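Local coordinates for chitin binding protein (Streptomyces lividans, PDB 5FTZ) that is a copper-dependent lytic polysaccharide monooxygenase of family AA10 that probably binds chitin and cleaves its chains by oxidation, at residues H91-K102 with H149-H158. Residues are numbered along the deposited sequence; the frame is centred on the assembly and turned at random.
Sequences HATTDFKYYVTK and HVILAVWTVH. With CU (copper (II) ion), chain B; CU (copper (II) ion), chain C.
The histidine brace of a lytic polysaccharide monooxygenase sits at the end of two antiparallel core strands where one begins and the other finishes, and the pairing of Phe96 with Trp155 lies just behind it. His91 NE2 binds copper at 1.9 Å; His1 completes the brace. Between Tyr99 and Leu152, and between Lys97 and Val154, paired backbone bonds zip the strands together; at Thr94 and Asp95, both opposite Thr156, a classic beta bulge interrupts the ladder. Trp155 CG stands anti to its own N (chi1 169°), which lays the indole alongside Phe96, the planes 12° apart but slid so that overlap is slight, with Phe96 CE1 3.3 Å from Trp155 CD1. Trp155 NE1, at the indole edge, donates almost in the ring plane to Thr93 OG1 (2.8 Å, 162° at the hydrogen), and Thr93 OG1 in turn donates a hydrogen bond to His91 O, also at 2.8 Å. Trp155 CH2, on the far rim, meets His91 CD2 at 3.8 Å. A leucine in place of Trp155 would probably leave Thr93 OG1 without its donor and open a gap beside the Phe96 and His91 rings. Just past strand 149-157, His158 NE2 binds a second copper, shared with Asp159 and with His158 and Asp159 of the second subunit. Two hydrogen bonds, from buried indole through the Thr93 hydroxyl to the His91 carbonyl, thus tie a first-shell ligand to the aromatic core, consistent with second-shell positioning of the brace.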
loop_
_atom_site.group_PDB
_atom_site.type_symbol
_atom_site.label_atom_id
_atom_site.label_comp_id
_atom_site.label_asym_id
_atom_site.label_seq_id
_atom_site.Cartn_x
_atom_site.Cartn_y
_atom_site.Cartn_z
ATOM N N HIS A 91 -6.472 6.792 -8.119
ATOM C CA HIS A 91 -6.058 5.704 -7.235
ATOM C C HIS A 91 -4.595 5.834 -6.878
ATOM O O HIS A 91 -3.791 6.375 -7.671
ATOM C CB HIS A 91 -6.156 4.385 -7.974
ATOM C CG HIS A 91 -7.515 4.043 -8.477
ATOM N ND1 HIS A 91 -8.608 3.940 -7.645
ATOM C CD2 HIS A 91 -7.967 3.800 -9.736
ATOM C CE1 HIS A 91 -9.669 3.628 -8.352
ATOM N NE2 HIS A 91 -9.311 3.558 -9.623
ATOM N N ALA A 92 -4.220 5.364 -5.708
ATOM C CA ALA A 92 -2.825 5.137 -5.346
ATOM C C ALA A 92 -2.174 4.360 -6.496
ATOM O O ALA A 92 -2.720 3.385 -6.999
ATOM C CB ALA A 92 -2.710 4.357 -4.052
ATOM N N THR A 93 -0.967 4.784 -6.885
ATOM C CA THR A 93 -0.364 4.360 -8.110
ATOM C C THR A 93 1.012 3.762 -7.850
ATOM O O THR A 93 1.841 4.368 -7.133
ATOM C CB THR A 93 -0.240 5.582 -9.042
ATOM O OG1 THR A 93 -1.612 5.972 -9.362
ATOM C CG2 THR A 93 0.534 5.258 -10.328
ATOM N N THR A 94 1.309 2.653 -8.540
ATOM C CA THR A 94 2.614 2.039 -8.551
ATOM C C THR A 94 3.487 2.738 -9.585
ATOM O O THR A 94 4.524 3.283 -9.217
ATOM C CB THR A 94 2.535 0.544 -8.860
ATOM O OG1 THR A 94 1.769 -0.069 -7.823
ATOM C CG2 THR A 94 3.897 -0.124 -8.941
ATOM N N ASP A 95 3.103 2.771 -10.858
ATOM C CA ASP A 95 3.919 3.421 -11.880
ATOM C C ASP A 95 3.125 3.704 -13.152
ATOM O O ASP A 95 1.967 3.296 -13.314
ATOM C CB ASP A 95 5.193 2.630 -12.192
ATOM C CG ASP A 95 4.967 1.404 -12.964
ATOM O OD1 ASP A 95 3.860 0.999 -13.209
ATOM O OD2 ASP A 95 5.999 0.812 -13.380
ATOM N N PHE A 96 3.774 4.485 -13.993
ATOM C CA PHE A 96 3.365 4.726 -15.391
ATOM C C PHE A 96 4.459 4.238 -16.298
ATOM O O PHE A 96 5.636 4.581 -16.033
ATOM C CB PHE A 96 3.098 6.214 -15.657
ATOM C CG PHE A 96 1.986 6.809 -14.820
ATOM C CD1 PHE A 96 0.652 6.754 -15.234
ATOM C CD2 PHE A 96 2.237 7.350 -13.585
ATOM C CE1 PHE A 96 -0.377 7.269 -14.459
ATOM C CE2 PHE A 96 1.236 7.877 -12.822
ATOM C CZ PHE A 96 -0.079 7.820 -13.249
ATOM N N LYS A 97 4.127 3.516 -17.344
ATOM C CA LYS A 97 5.133 3.043 -18.309
ATOM C C LYS A 97 4.620 3.336 -19.691
ATOM O O LYS A 97 3.399 3.189 -19.947
ATOM C CB LYS A 97 5.417 1.571 -18.209
ATOM C CG LYS A 97 6.056 1.166 -16.900
ATOM C CD LYS A 97 6.234 -0.321 -16.825
ATOM C CE LYS A 97 7.163 -0.692 -15.682
ATOM N NZ LYS A 97 6.604 -1.835 -14.982
ATOM N N TYR A 98 5.501 3.714 -20.586
ATOM C CA TYR A 98 5.140 4.067 -21.943
ATOM C C TYR A 98 6.004 3.282 -22.912
ATOM O O TYR A 98 7.229 3.252 -22.757
ATOM C CB TYR A 98 5.327 5.566 -22.187
ATOM C CG TYR A 98 4.513 6.426 -21.304
ATOM C CD1 TYR A 98 4.993 6.797 -20.026
ATOM C CD2 TYR A 98 3.261 6.899 -21.675
ATOM C CE1 TYR A 98 4.244 7.588 -19.168
ATOM C CE2 TYR A 98 2.491 7.702 -20.832
ATOM C CZ TYR A 98 2.980 8.056 -19.603
ATOM O OH TYR A 98 2.238 8.845 -18.751
ATOM N N TYR A 99 5.379 2.625 -23.881
ATOM C CA TYR A 99 6.007 1.705 -24.831
ATOM C C TYR A 99 5.732 2.225 -26.222
ATOM O O TYR A 99 4.717 2.881 -26.443
ATOM C CB TYR A 99 5.427 0.290 -24.754
ATOM C CG TYR A 99 5.468 -0.374 -23.384
ATOM C CD1 TYR A 99 4.541 -0.094 -22.425
ATOM C CD2 TYR A 99 6.469 -1.248 -23.060
ATOM C CE1 TYR A 99 4.582 -0.722 -21.199
ATOM C CE2 TYR A 99 6.495 -1.898 -21.803
ATOM C CZ TYR A 99 5.562 -1.617 -20.912
ATOM O OH TYR A 99 5.499 -2.176 -19.635
ATOM N N VAL A 100 6.606 1.953 -27.190
ATOM C CA VAL A 100 6.379 2.293 -28.555
ATOM C C VAL A 100 6.498 1.027 -29.454
ATOM O O VAL A 100 7.238 0.087 -29.100
ATOM C CB VAL A 100 7.317 3.398 -29.033
ATOM C CG1 VAL A 100 8.742 2.909 -29.075
ATOM C CG2 VAL A 100 6.874 4.010 -30.345
ATOM N N THR A 101 5.865 1.031 -30.582
ATOM C CA THR A 101 6.040 0.014 -31.592
ATOM C C THR A 101 7.437 0.076 -32.207
ATOM O O THR A 101 8.153 1.066 -32.120
ATOM C CB THR A 101 4.938 0.137 -32.640
ATOM O OG1 THR A 101 4.789 1.516 -33.017
ATOM C CG2 THR A 101 3.619 -0.427 -32.097
ATOM N N LYS A 102 7.817 -1.064 -32.809
ATOM C CA LYS A 102 9.115 -1.206 -33.477
ATOM C C LYS A 102 9.003 -0.907 -34.945
ATOM O O LYS A 102 7.949 -1.050 -35.544
ATOM C CB LYS A 102 9.580 -2.678 -33.400
ATOM C CG LYS A 102 9.897 -3.099 -32.000
ATOM C CD LYS A 102 10.356 -4.550 -31.915
ATOM C CE LYS A 102 9.249 -5.488 -32.218
ATOM N NZ LYS A 102 9.415 -6.775 -31.469
ATOM N N HIS A 149 3.026 4.842 -35.790
ATOM C CA HIS A 149 3.481 4.053 -34.662
ATOM C C HIS A 149 2.370 4.149 -33.607
ATOM O O HIS A 149 1.474 5.030 -33.724
ATOM C CB HIS A 149 4.828 4.524 -34.096
ATOM C CG HIS A 149 5.965 3.996 -34.909
ATOM N ND1 HIS A 149 6.453 2.719 -34.770
ATOM C CD2 HIS A 149 6.667 4.557 -35.914
ATOM C CE1 HIS A 149 7.410 2.513 -35.658
ATOM N NE2 HIS A 149 7.552 3.615 -36.368
ATOM N N VAL A 150 2.407 3.260 -32.649
ATOM C CA VAL A 150 1.520 3.301 -31.494
ATOM C C VAL A 150 2.339 3.477 -30.237
ATOM O O VAL A 150 3.373 2.800 -30.061
ATOM C CB VAL A 150 0.650 2.047 -31.422
ATOM C CG1 VAL A 150 -0.093 1.976 -30.069
ATOM C CG2 VAL A 150 -0.328 2.015 -32.618
ATOM N N ILE A 151 1.938 4.389 -29.382
ATOM C CA ILE A 151 2.423 4.493 -28.023
ATOM C C ILE A 151 1.408 3.875 -27.118
ATOM O O ILE A 151 0.208 4.259 -27.163
ATOM C CB ILE A 151 2.775 5.960 -27.643
ATOM C CG1 ILE A 151 3.988 6.461 -28.448
ATOM C CG2 ILE A 151 2.959 6.040 -26.117
ATOM C CD1 ILE A 151 4.341 7.930 -28.359
ATOM N N LEU A 152 1.823 2.932 -26.320
ATOM C CA LEU A 152 1.008 2.262 -25.279
ATOM C C LEU A 152 1.388 2.807 -23.943
ATOM O O LEU A 152 2.564 2.710 -23.540
ATOM C CB LEU A 152 1.193 0.744 -25.336
ATOM C CG LEU A 152 0.504 -0.030 -24.213
ATOM C CD1 LEU A 152 -0.983 0.011 -24.344
ATOM C CD2 LEU A 152 1.011 -1.463 -24.162
ATOM N N ALA A 153 0.406 3.355 -23.227
ATOM C CA ALA A 153 0.568 3.866 -21.881
ATOM C C ALA A 153 -0.105 2.926 -20.939
ATOM O O ALA A 153 -1.235 2.513 -21.175
ATOM C CB ALA A 153 -0.038 5.259 -21.827
ATOM N N VAL A 154 0.610 2.557 -19.892
ATOM C CA VAL A 154 0.112 1.631 -18.889
ATOM C C VAL A 154 0.239 2.249 -17.507
ATOM O O VAL A 154 1.334 2.636 -17.091
ATOM C CB VAL A 154 0.843 0.289 -18.978
ATOM C CG1 VAL A 154 0.160 -0.682 -17.999
ATOM C CG2 VAL A 154 0.829 -0.308 -20.391
ATOM N N TRP A 155 -0.897 2.362 -16.822
ATOM C CA TRP A 155 -0.983 2.905 -15.464
ATOM C C TRP A 155 -1.284 1.767 -14.494
ATOM O O TRP A 155 -2.348 1.207 -14.545
ATOM C CB TRP A 155 -2.081 3.960 -15.444
ATOM C CG TRP A 155 -2.473 4.423 -14.073
ATOM C CD1 TRP A 155 -1.667 4.570 -12.993
ATOM C CD2 TRP A 155 -3.781 4.871 -13.658
ATOM N NE1 TRP A 155 -2.407 5.035 -11.897
ATOM C CE2 TRP A 155 -3.691 5.266 -12.316
ATOM C CE3 TRP A 155 -5.011 4.999 -14.319
ATOM C CZ2 TRP A 155 -4.808 5.718 -11.602
ATOM C CZ3 TRP A 155 -6.071 5.502 -13.630
ATOM C CH2 TRP A 155 -5.967 5.838 -12.291
ATOM N N THR A 156 -0.319 1.433 -13.635
ATOM C CA THR A 156 -0.499 0.322 -12.709
ATOM C C THR A 156 -0.925 0.823 -11.345
ATOM O O THR A 156 -0.302 1.722 -10.772
ATOM C CB THR A 156 0.749 -0.517 -12.608
ATOM O OG1 THR A 156 1.075 -1.059 -13.909
ATOM C CG2 THR A 156 0.582 -1.670 -11.596
ATOM N N VAL A 157 -2.022 0.257 -10.840
ATOM C CA VAL A 157 -2.622 0.720 -9.605
ATOM C C VAL A 157 -2.066 -0.036 -8.396
ATOM O O VAL A 157 -2.045 -1.265 -8.387
ATOM C CB VAL A 157 -4.157 0.587 -9.697
ATOM C CG1 VAL A 157 -4.843 0.999 -8.410
ATOM C CG2 VAL A 157 -4.669 1.448 -10.882
ATOM N N HIS A 158 -1.685 0.709 -7.393
ATOM C CA HIS A 158 -1.101 0.158 -6.174
ATOM C C HIS A 158 -2.137 -0.712 -5.388
ATOM O O HIS A 158 -3.280 -0.374 -5.254
ATOM C CB HIS A 158 -0.684 1.337 -5.338
ATOM C CG HIS A 158 -0.189 1.008 -3.941
ATOM N ND1 HIS A 158 1.117 0.655 -3.660
ATOM C CD2 HIS A 158 -0.817 1.164 -2.758
ATOM C CE1 HIS A 158 1.248 0.510 -2.343
ATOM N NE2 HIS A 158 0.091 0.798 -1.796
HETATM CU CU CU B . -10.375 3.487 -11.205
HETATM CU CU CU C . -0.200 0.295 0.061
HETATM O O HOH W 1 3.196 0.186 -5.539
HETATM O O HOH W 2 0.522 -2.635 -8.148
HETATM O O HOH W 3 2.621 0.582 -15.522
#